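Local coordinates for protein alpha-L-rhamnosidase (Streptomyces avermitilis, PDB 3W5M) that hydrolyses terminal alpha-L-rhamnose residues from plant flavonoid glycosides and gum arabic, and binds L-rhamnose through a calcium-dependent carbohydrate-binding module, at residues T156-R161 with D266-P271; V181-V186 with A223-N228; A189-T194 with I209-H214. One frame throughout, in Å; residues are numbered along the deposited sequence. Where two conformers were deposited one is given.

Interaction 1 of 3, residues T156-R161 with D266-P271; sequences TRWFRR and DGWREP
The guanidinium of Arg160 reaches from its strand into the carbonyls of the loop 266-271. NH1 of Arg160 gives two hydrogen bonds, to Glu270 O at 2.7 Å and to Trp268 O at 2.8 Å. Both oxygens lie close to the guanidinium plane, while NH1 stands above each carbonyl plane. NH2 adds weak bonds to Glu270 O and Pro271 O. Beside it the two tryptophans make a T-shaped stack. The edge of Trp158 points at one face of Trp268, its CD1 3.4 Å from Trp268 CZ2, with the planes at 85°. CG of Arg269 covers the opposite face, over the ring centre.

The strand 156-165 belongs to a five-stranded antiparallel sheet of the CBM67 module, and the loop packs against that sheet. A type I turn from Gly267 to Glu270 brings the carbonyls of Trp268 and Glu270 to the same NH1. The chain of Arg160 bends about CG-CD (chi3 50°), putting NE where it meets Asp275 in a salt bridge. An alanine here would probably leave the Trp268 and Glu270 carbonyls without this donor and Asp275 without its charged mate. Arg269 hydrogen-bonds Ser185 OG through NH1 and Ala183 O through NH2.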
loop_
_atom_site.group_PDB
_atom_site.type_symbol
_atom_site.label_atom_id
_atom_site.label_comp_id
_atom_site.label_asym_id
_atom_site.label_seq_id
_atom_site.Cartn_x
_atom_site.Cartn_y
_atom_site.Cartn_z
ATOM N N THR A 156 23.333 1.467 38.805
ATOM C CA THR A 156 22.416 0.329 38.954
ATOM C C THR A 156 21.968 0.225 40.407
ATOM O O THR A 156 22.773 0.444 41.324
ATOM C CB THR A 156 23.105 -0.962 38.473
ATOM O OG1 THR A 156 23.480 -0.776 37.111
ATOM C CG2 THR A 156 22.184 -2.224 38.588
ATOM N N ARG A 157 20.684 -0.078 40.616
ATOM C CA ARG A 157 20.147 -0.357 41.956
ATOM C C ARG A 157 19.440 -1.716 41.919
ATOM O O ARG A 157 19.048 -2.178 40.847
ATOM C CB ARG A 157 19.206 0.740 42.431
ATOM C CG ARG A 157 19.880 2.120 42.434
ATOM C CD ARG A 157 20.908 2.209 43.539
ATOM N NE ARG A 157 21.569 3.516 43.636
ATOM C CZ ARG A 157 22.868 3.737 43.407
ATOM N NH1 ARG A 157 23.686 2.750 43.027
ATOM N NH2 ARG A 157 23.371 4.981 43.577
ATOM N N TRP A 158 19.337 -2.350 43.082
ATOM C CA TRP A 158 18.809 -3.716 43.176
ATOM C C TRP A 158 17.600 -3.720 44.109
ATOM O O TRP A 158 17.573 -2.965 45.110
ATOM C CB TRP A 158 19.925 -4.648 43.687
ATOM C CG TRP A 158 21.067 -4.769 42.702
ATOM C CD1 TRP A 158 21.212 -5.716 41.728
ATOM C CD2 TRP A 158 22.212 -3.898 42.587
ATOM N NE1 TRP A 158 22.368 -5.494 41.018
ATOM C CE2 TRP A 158 22.994 -4.381 41.517
ATOM C CE3 TRP A 158 22.644 -2.752 43.286
ATOM C CZ2 TRP A 158 24.196 -3.769 41.124
ATOM C CZ3 TRP A 158 23.820 -2.133 42.893
ATOM C CH2 TRP A 158 24.587 -2.644 41.818
ATOM N N PHE A 159 16.619 -4.574 43.806
ATOM C CA PHE A 159 15.332 -4.590 44.501
ATOM C C PHE A 159 14.858 -6.014 44.689
ATOM O O PHE A 159 15.009 -6.836 43.763
ATOM C CB PHE A 159 14.272 -3.869 43.669
ATOM C CG PHE A 159 14.652 -2.443 43.344
ATOM C CD1 PHE A 159 15.513 -2.196 42.281
ATOM C CD2 PHE A 159 14.221 -1.373 44.135
ATOM C CE1 PHE A 159 15.921 -0.896 41.981
ATOM C CE2 PHE A 159 14.620 -0.068 43.823
ATOM C CZ PHE A 159 15.461 0.161 42.764
ATOM N N ARG A 160 14.258 -6.257 45.851
ATOM C CA ARG A 160 13.655 -7.548 46.176
ATOM C C ARG A 160 12.310 -7.392 46.838
ATOM O O ARG A 160 12.080 -6.431 47.593
ATOM C CB ARG A 160 14.561 -8.321 47.150
ATOM C CG ARG A 160 15.796 -8.952 46.523
ATOM C CD ARG A 160 16.705 -9.637 47.559
ATOM N NE ARG A 160 15.988 -10.558 48.450
ATOM C CZ ARG A 160 15.815 -11.853 48.211
ATOM N NH1 ARG A 160 16.306 -12.405 47.114
ATOM N NH2 ARG A 160 15.162 -12.610 49.097
ATOM N N ARG A 161 11.437 -8.368 46.594
ATOM C CA ARG A 161 10.192 -8.480 47.345
ATOM C C ARG A 161 9.742 -9.924 47.371
ATOM O O ARG A 161 9.737 -10.618 46.369
ATOM C CB ARG A 161 9.069 -7.592 46.797
ATOM C CG ARG A 161 7.864 -7.530 47.729
ATOM C CD ARG A 161 6.787 -6.563 47.277
ATOM N NE ARG A 161 5.553 -6.762 48.034
ATOM C CZ ARG A 161 4.457 -6.035 47.870
ATOM N NH1 ARG A 161 4.437 -5.045 46.982
ATOM N NH2 ARG A 161 3.387 -6.292 48.611
ATOM N N ASP A 266 26.279 -13.009 45.089
ATOM C CA ASP A 266 25.395 -13.807 44.267
ATOM C C ASP A 266 24.449 -14.679 45.090
ATOM O O ASP A 266 24.739 -15.020 46.243
ATOM C CB ASP A 266 26.039 -14.500 43.068
ATOM C CG ASP A 266 25.156 -14.380 41.820
ATOM O OD1 ASP A 266 23.974 -14.825 41.863
ATOM O OD2 ASP A 266 25.621 -13.787 40.818
ATOM N N GLY A 267 23.281 -14.940 44.507
ATOM C CA GLY A 267 22.170 -15.529 45.230
ATOM C C GLY A 267 21.095 -14.492 45.454
ATOM O O GLY A 267 19.993 -14.831 45.853
ATOM N N TRP A 268 21.404 -13.227 45.174
ATOM C CA TRP A 268 20.505 -12.116 45.553
ATOM C C TRP A 268 19.147 -12.182 44.893
ATOM O O TRP A 268 18.217 -11.488 45.332
ATOM C CB TRP A 268 21.141 -10.732 45.292
ATOM C CG TRP A 268 21.167 -10.350 43.847
ATOM C CD1 TRP A 268 22.142 -10.661 42.946
ATOM C CD2 TRP A 268 20.189 -9.564 43.128
ATOM N NE1 TRP A 268 21.836 -10.129 41.724
ATOM C CE2 TRP A 268 20.635 -9.473 41.796
ATOM C CE3 TRP A 268 18.966 -8.966 43.477
ATOM C CZ2 TRP A 268 19.928 -8.778 40.803
ATOM C CZ3 TRP A 268 18.235 -8.281 42.464
ATOM C CH2 TRP A 268 18.732 -8.193 41.156
ATOM N N ARG A 269 19.022 -12.970 43.818
ATOM C CA ARG A 269 17.709 -13.160 43.188
ATOM C C ARG A 269 16.930 -14.320 43.824
ATOM O O ARG A 269 15.754 -14.500 43.536
ATOM C CB ARG A 269 17.823 -13.340 41.677
ATOM C CG ARG A 269 18.471 -12.156 40.943
ATOM C CD ARG A 269 18.410 -12.322 39.436
ATOM N NE ARG A 269 18.774 -11.091 38.721
ATOM C CZ ARG A 269 17.904 -10.161 38.272
ATOM N NH1 ARG A 269 16.600 -10.278 38.465
ATOM N NH2 ARG A 269 18.348 -9.084 37.634
ATOM N N GLU A 270 17.582 -15.087 44.696
ATOM C CA GLU A 270 16.959 -16.332 45.214
ATOM C C GLU A 270 16.077 -16.109 46.423
ATOM O O GLU A 270 16.290 -15.149 47.187
ATOM C CB GLU A 270 18.012 -17.390 45.591
ATOM C CG GLU A 270 19.077 -17.663 44.554
ATOM C CD GLU A 270 18.570 -18.400 43.331
ATOM O OE1 GLU A 270 17.426 -18.896 43.347
ATOM O OE2 GLU A 270 19.325 -18.472 42.343
ATOM N N PRO A 271 15.104 -17.015 46.638
ATOM C CA PRO A 271 14.234 -16.881 47.793
ATOM C C PRO A 271 14.930 -16.668 49.140
ATOM O O PRO A 271 14.478 -15.812 49.910
ATOM C CB PRO A 271 13.441 -18.189 47.782
ATOM C CG PRO A 271 13.313 -18.501 46.330
ATOM C CD PRO A 271 14.609 -18.051 45.698
#

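Interaction 2 of 3, residues V181-V186 with A223-N228; sequences VYAVSV and AVSASN. With CA (calcium ion), chain B.
The carbonyl oxygen of Ala223 takes the N-H of Ser185 at 2.9 Å, nearly along the C=O axis. The CA of Val184 also approaches Ala223 O, at 3.3 Å, in a CA-H...O contact. Five residue pairs line up in this antiparallel pairing. Val181 with Ser227, Ala183 with Ser225 and Ser185 with Ala223 are hydrogen-bonded pairs, each joined by two backbone bonds. Tyr182 with Ala226 and Val184 with Val224 are the non-hydrogen-bonded pairs between them.

The two faces of the sheet differ. On the face of Val184 and Val224 the contact is apolar: CG2 of Val184 meets CG2 of Val224 at 3.6 Å, and the side chains cross obliquely. CG2 of Val184 lies anti to its backbone N, beside the carbonyl carbon, and from there it reaches its partner. On the other face small groups lie alongside each other. Ser225 OG lies 3.4 Å from Ala183 CB, and CG2 of Val181 touches Ser227 CB. The hydroxyls of Ser185 and Ser227 bond outside the pair, to Arg269 and Thr156.

Just past the end of strand 218-227, Asn228 OD1 binds the calcium ion at 2.3 Å. Asp179, Asn180, the carbonyl of Pro233 and three waters complete the site, on which L-rhamnose binding by this module depends. ND2 of Asn228 bonds to the carbonyls of Pro153 and Gly232, which should help fix the amide.

Strand 181-186 lies between 189-193 and 218-227, and strand 156-165 flanks 218-227 on its other side. Tyr182 and Val184 pack on strand 171-179 of the second sheet, and Val224 and Ala226 on Trp236.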
loop_
_atom_site.group_PDB
_atom_site.type_symbol
_atom_site.label_atom_id
_atom_site.label_comp_id
_atom_site.label_asym_id
_atom_site.label_seq_id
_atom_site.Cartn_x
_atom_site.Cartn_y
_atom_site.Cartn_z
ATOM N N VAL A 181 16.514 1.061 32.334
ATOM C CA VAL A 181 16.436 -0.372 31.985
ATOM C C VAL A 181 16.221 -1.244 33.215
ATOM O O VAL A 181 16.454 -0.798 34.354
ATOM C CB VAL A 181 17.708 -0.887 31.253
ATOM C CG1 VAL A 181 17.866 -0.237 29.882
ATOM C CG2 VAL A 181 18.964 -0.707 32.105
ATOM N N TYR A 182 15.817 -2.495 32.986
ATOM C CA TYR A 182 15.531 -3.418 34.082
ATOM C C TYR A 182 15.899 -4.858 33.707
ATOM O O TYR A 182 16.031 -5.183 32.523
ATOM C CB TYR A 182 14.063 -3.332 34.502
ATOM C CG TYR A 182 13.110 -3.725 33.400
ATOM C CD1 TYR A 182 12.828 -5.063 33.144
ATOM C CD2 TYR A 182 12.515 -2.760 32.587
ATOM C CE1 TYR A 182 11.976 -5.435 32.114
ATOM C CE2 TYR A 182 11.651 -3.122 31.560
ATOM C CZ TYR A 182 11.383 -4.467 31.333
ATOM O OH TYR A 182 10.543 -4.827 30.306
ATOM N N ALA A 183 16.081 -5.705 34.722
ATOM C CA ALA A 183 16.119 -7.162 34.537
ATOM C C ALA A 183 15.346 -7.754 35.716
ATOM O O ALA A 183 15.690 -7.514 36.871
ATOM C CB ALA A 183 17.552 -7.673 34.515
ATOM N N VAL A 184 14.265 -8.461 35.423
ATOM C CA VAL A 184 13.397 -8.974 36.471
ATOM C C VAL A 184 13.385 -10.512 36.468
ATOM O O VAL A 184 13.438 -11.143 35.393
ATOM C CB VAL A 184 11.973 -8.359 36.380
ATOM C CG1 VAL A 184 11.398 -8.502 34.967
ATOM C CG2 VAL A 184 11.058 -8.963 37.425
ATOM N N SER A 185 13.353 -11.076 37.673
ATOM C CA SER A 185 13.307 -12.525 37.898
ATOM C C SER A 185 12.220 -12.919 38.886
ATOM O O SER A 185 11.821 -12.127 39.748
ATOM C CB SER A 185 14.675 -13.026 38.366
ATOM O OG SER A 185 15.023 -12.480 39.630
ATOM N N VAL A 186 11.747 -14.161 38.759
ATOM C CA VAL A 186 10.904 -14.792 39.750
ATOM C C VAL A 186 11.563 -16.086 40.266
ATOM O O VAL A 186 11.975 -16.933 39.466
ATOM C CB VAL A 186 9.505 -15.134 39.191
ATOM C CG1 VAL A 186 8.624 -15.638 40.327
ATOM C CG2 VAL A 186 8.864 -13.915 38.526
ATOM N N ALA A 223 12.691 -10.189 42.040
ATOM C CA ALA A 223 13.926 -9.427 42.150
ATOM C C ALA A 223 14.153 -8.652 40.884
ATOM O O ALA A 223 13.914 -9.148 39.768
ATOM C CB ALA A 223 15.104 -10.363 42.450
ATOM N N VAL A 224 14.647 -7.425 41.026
ATOM C CA VAL A 224 14.752 -6.556 39.861
ATOM C C VAL A 224 16.057 -5.824 40.022
ATOM O O VAL A 224 16.339 -5.338 41.102
ATOM C CB VAL A 224 13.581 -5.532 39.843
ATOM C CG1 VAL A 224 13.803 -4.427 38.829
ATOM C CG2 VAL A 224 12.284 -6.234 39.509
ATOM N N SER A 225 16.868 -5.800 38.973
ATOM C CA SER A 225 17.934 -4.771 38.844
ATOM C C SER A 225 17.417 -3.695 37.891
ATOM O O SER A 225 16.657 -3.991 36.978
ATOM C CB SER A 225 19.248 -5.378 38.339
ATOM O OG SER A 225 19.102 -5.903 37.024
ATOM N N ALA A 226 17.778 -2.439 38.136
ATOM C CA ALA A 226 17.384 -1.358 37.252
ATOM C C ALA A 226 18.546 -0.394 37.195
ATOM O O ALA A 226 19.226 -0.176 38.204
ATOM C CB ALA A 226 16.135 -0.662 37.774
ATOM N N SER A 227 18.763 0.196 36.019
ATOM C CA SER A 227 19.897 1.095 35.822
ATOM C C SER A 227 19.444 2.428 35.260
ATOM O O SER A 227 18.567 2.489 34.387
ATOM C CB SER A 227 20.945 0.462 34.904
ATOM O OG SER A 227 21.410 -0.752 35.484
ATOM N N ASN A 228 20.050 3.498 35.759
ATOM C CA ASN A 228 19.795 4.833 35.214
ATOM C C ASN A 228 20.963 5.156 34.297
ATOM O O ASN A 228 22.122 5.002 34.703
ATOM C CB ASN A 228 19.703 5.832 36.363
ATOM C CG ASN A 228 19.341 7.252 35.911
ATOM O OD1 ASN A 228 18.797 7.468 34.836
ATOM N ND2 ASN A 228 19.641 8.224 36.768
HETATM CA CA CA B . 17.157 8.250 33.370
HETATM O O HOH W 1 18.564 10.212 33.436
HETATM O O HOH W 2 17.361 9.053 30.915
HETATM O O HOH W 3 15.419 10.003 32.471
#

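Interaction 3 of 3, residues A189-T194 with I209-H214; sequences AEVART and IDVLDH
Val191 meets both His214 and Val211, each with a different methyl. CG1 of Val191 sits over one face of the imidazole, 4.0 Å from the ring centroid and 29° off the normal, a CH-pi contact. Its nearest ring atom is His214 CD2, at 3.7 Å. CG1 is anti to the carbonyl carbon of Val191 (chi1 -58°), while CG2 takes the position between N and C and touches Val211 CG1 at 4.0 Å. Alongside, Ala192 CB packs on Ile209 CD1 at 3.7 Å, and Ile209 CG2 lies near the carbonyl oxygen of Val191. This is the better covered part: Val191 is the residue most covered by the other segment, and Val211 is buried.

The contact thins toward solvent. Ala189 CB touches the imidazole closely, 3.6 Å from His214 CE1, but at a partly exposed margin. Glu190 points away from the other segment; it and Arg193 are exposed. These two form a salt bridge within their own strand, Arg193 NH2 to Glu190 OE1 at 2.9 Å. On the other segment Asp210 makes an Asx turn, its OD1 accepting from Leu212 N at 3.0 Å.

Val191 and Ala192 both face Val184 in a classic beta bulge, and both their side chains point toward 209-214. Strand 189-193 is an edge strand of the five-stranded CBM67 sheet, next to 181-186. Strand 207-210 is an edge strand of the four-stranded sheet, next to 171-179, on which Ile209 and Val211 also pack. The contact thus joins edges of the two antiparallel sheets of the module's beta-sandwich, consistent with a jelly roll.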
loop_
_atom_site.group_PDB
_atom_site.type_symbol
_atom_site.label_atom_id
_atom_site.label_comp_id
_atom_site.label_asym_id
_atom_site.label_seq_id
_atom_site.Cartn_x
_atom_site.Cartn_y
_atom_site.Cartn_z
ATOM N N ALA A 189 14.646 -17.102 38.515
ATOM C CA ALA A 189 14.687 -17.239 37.059
ATOM C C ALA A 189 14.294 -15.931 36.373
ATOM O O ALA A 189 13.202 -15.426 36.608
ATOM C CB ALA A 189 13.767 -18.376 36.618
ATOM N N GLU A 190 15.176 -15.390 35.524
ATOM C CA GLU A 190 14.877 -14.145 34.791
ATOM C C GLU A 190 13.677 -14.329 33.853
ATOM O O GLU A 190 13.587 -15.327 33.139
ATOM C CB GLU A 190 16.105 -13.670 34.002
ATOM C CG GLU A 190 15.935 -12.334 33.311
ATOM C CD GLU A 190 17.212 -11.878 32.622
ATOM O OE1 GLU A 190 18.118 -11.344 33.304
ATOM O OE2 GLU A 190 17.311 -12.053 31.391
ATOM N N VAL A 191 12.752 -13.375 33.854
ATOM C CA VAL A 191 11.573 -13.482 32.998
ATOM C C VAL A 191 11.495 -12.375 31.942
ATOM O O VAL A 191 10.731 -12.501 30.981
ATOM C CB VAL A 191 10.253 -13.574 33.794
ATOM C CG1 VAL A 191 10.284 -14.774 34.735
ATOM C CG2 VAL A 191 9.952 -12.273 34.560
ATOM N N ALA A 192 12.276 -11.307 32.114
ATOM C CA ALA A 192 12.313 -10.195 31.160
ATOM C C ALA A 192 13.466 -9.260 31.492
ATOM O O ALA A 192 13.864 -9.148 32.652
ATOM C CB ALA A 192 11.000 -9.418 31.202
ATOM N N ARG A 193 13.976 -8.588 30.467
ATOM C CA ARG A 193 14.978 -7.530 30.616
ATOM C C ARG A 193 14.955 -6.582 29.435
ATOM O O ARG A 193 14.468 -6.921 28.361
ATOM C CB ARG A 193 16.394 -8.100 30.773
ATOM C CG ARG A 193 16.981 -8.718 29.511
ATOM C CD ARG A 193 18.512 -8.664 29.489
ATOM N NE ARG A 193 19.107 -9.344 30.638
ATOM C CZ ARG A 193 19.803 -8.755 31.614
ATOM N NH1 ARG A 193 20.039 -7.445 31.597
ATOM N NH2 ARG A 193 20.279 -9.487 32.610
ATOM N N THR A 194 15.461 -5.378 29.662
ATOM C CA THR A 194 15.789 -4.419 28.607
ATOM C C THR A 194 17.258 -4.057 28.744
ATOM O O THR A 194 17.846 -4.237 29.817
ATOM C CB THR A 194 14.897 -3.163 28.640
ATOM O OG1 THR A 194 14.829 -2.637 29.976
ATOM C CG2 THR A 194 13.497 -3.518 28.197
ATOM N N ILE A 209 4.330 -9.321 30.147
ATOM C CA ILE A 209 4.918 -10.670 30.035
ATOM C C ILE A 209 4.000 -11.659 30.744
ATOM O O ILE A 209 3.598 -11.416 31.874
ATOM C CB ILE A 209 6.310 -10.769 30.715
ATOM C CG1 ILE A 209 7.268 -9.672 30.229
ATOM C CG2 ILE A 209 6.939 -12.155 30.479
ATOM C CD1 ILE A 209 7.412 -8.520 31.207
ATOM N N ASP A 210 3.657 -12.766 30.088
ATOM C CA ASP A 210 2.964 -13.839 30.795
ATOM C C ASP A 210 3.979 -14.566 31.679
ATOM O O ASP A 210 5.002 -14.998 31.187
ATOM C CB ASP A 210 2.291 -14.823 29.820
ATOM C CG ASP A 210 1.372 -15.824 30.538
ATOM O OD1 ASP A 210 1.860 -16.600 31.392
ATOM O OD2 ASP A 210 0.149 -15.827 30.270
ATOM N N VAL A 211 3.677 -14.710 32.973
ATOM C CA VAL A 211 4.600 -15.324 33.946
ATOM C C VAL A 211 3.977 -16.497 34.700
ATOM O O VAL A 211 4.469 -16.891 35.761
ATOM C CB VAL A 211 5.144 -14.293 34.986
ATOM C CG1 VAL A 211 6.061 -13.287 34.306
ATOM C CG2 VAL A 211 4.006 -13.574 35.709
ATOM N N LEU A 212 2.899 -17.056 34.157
ATOM C CA LEU A 212 2.253 -18.193 34.807
ATOM C C LEU A 212 3.236 -19.359 35.043
ATOM O O LEU A 212 3.156 -20.029 36.083
ATOM C CB LEU A 212 1.015 -18.645 34.028
ATOM C CG LEU A 212 0.218 -19.848 34.566
ATOM C CD1 LEU A 212 -0.461 -19.515 35.878
ATOM C CD2 LEU A 212 -0.813 -20.297 33.533
ATOM N N ASP A 213 4.155 -19.582 34.096
ATOM C CA ASP A 213 5.172 -20.663 34.172
ATOM C C ASP A 213 6.244 -20.483 35.251
ATOM O O ASP A 213 7.078 -21.376 35.438
ATOM C CB ASP A 213 5.862 -20.879 32.809
ATOM C CG ASP A 213 6.544 -19.605 32.284
ATOM O OD1 ASP A 213 6.153 -18.500 32.731
ATOM O OD2 ASP A 213 7.454 -19.684 31.421
ATOM N N HIS A 214 6.232 -19.341 35.952
ATOM C CA HIS A 214 7.205 -19.063 37.030
ATOM C C HIS A 214 6.593 -18.713 38.387
ATOM O O HIS A 214 7.315 -18.651 39.371
ATOM C CB HIS A 214 8.204 -17.972 36.626
ATOM C CG HIS A 214 9.161 -18.404 35.566
ATOM N ND1 HIS A 214 10.280 -19.162 35.840
ATOM C CD2 HIS A 214 9.155 -18.209 34.227
ATOM C CE1 HIS A 214 10.928 -19.409 34.716
ATOM N NE2 HIS A 214 10.261 -18.850 33.721
#

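How the interactions relate
All three interactions lie in the CBM67 module, far from the centre of the chain, and all reach one five-stranded antiparallel sheet. The centres of interactions 1 and 2 are about 9 Å apart, those of 2 and 3 about 11 Å, and those of 1 and 3 about 15 Å. Along the chain, interaction 2 falls between the segments of interaction 1, and interaction 3 between those of interaction 2. Thr156 OG1 probably hydrogen-bonds Ser227 OG, and Arg157 N pairs with Ala226 O, joining 1 to 2. The backbone of Val184 joins 2 to 3. Between covering loop and sheet edge runs the strand that leads into the calcium site, on which the module's L-rhamnose binding depends.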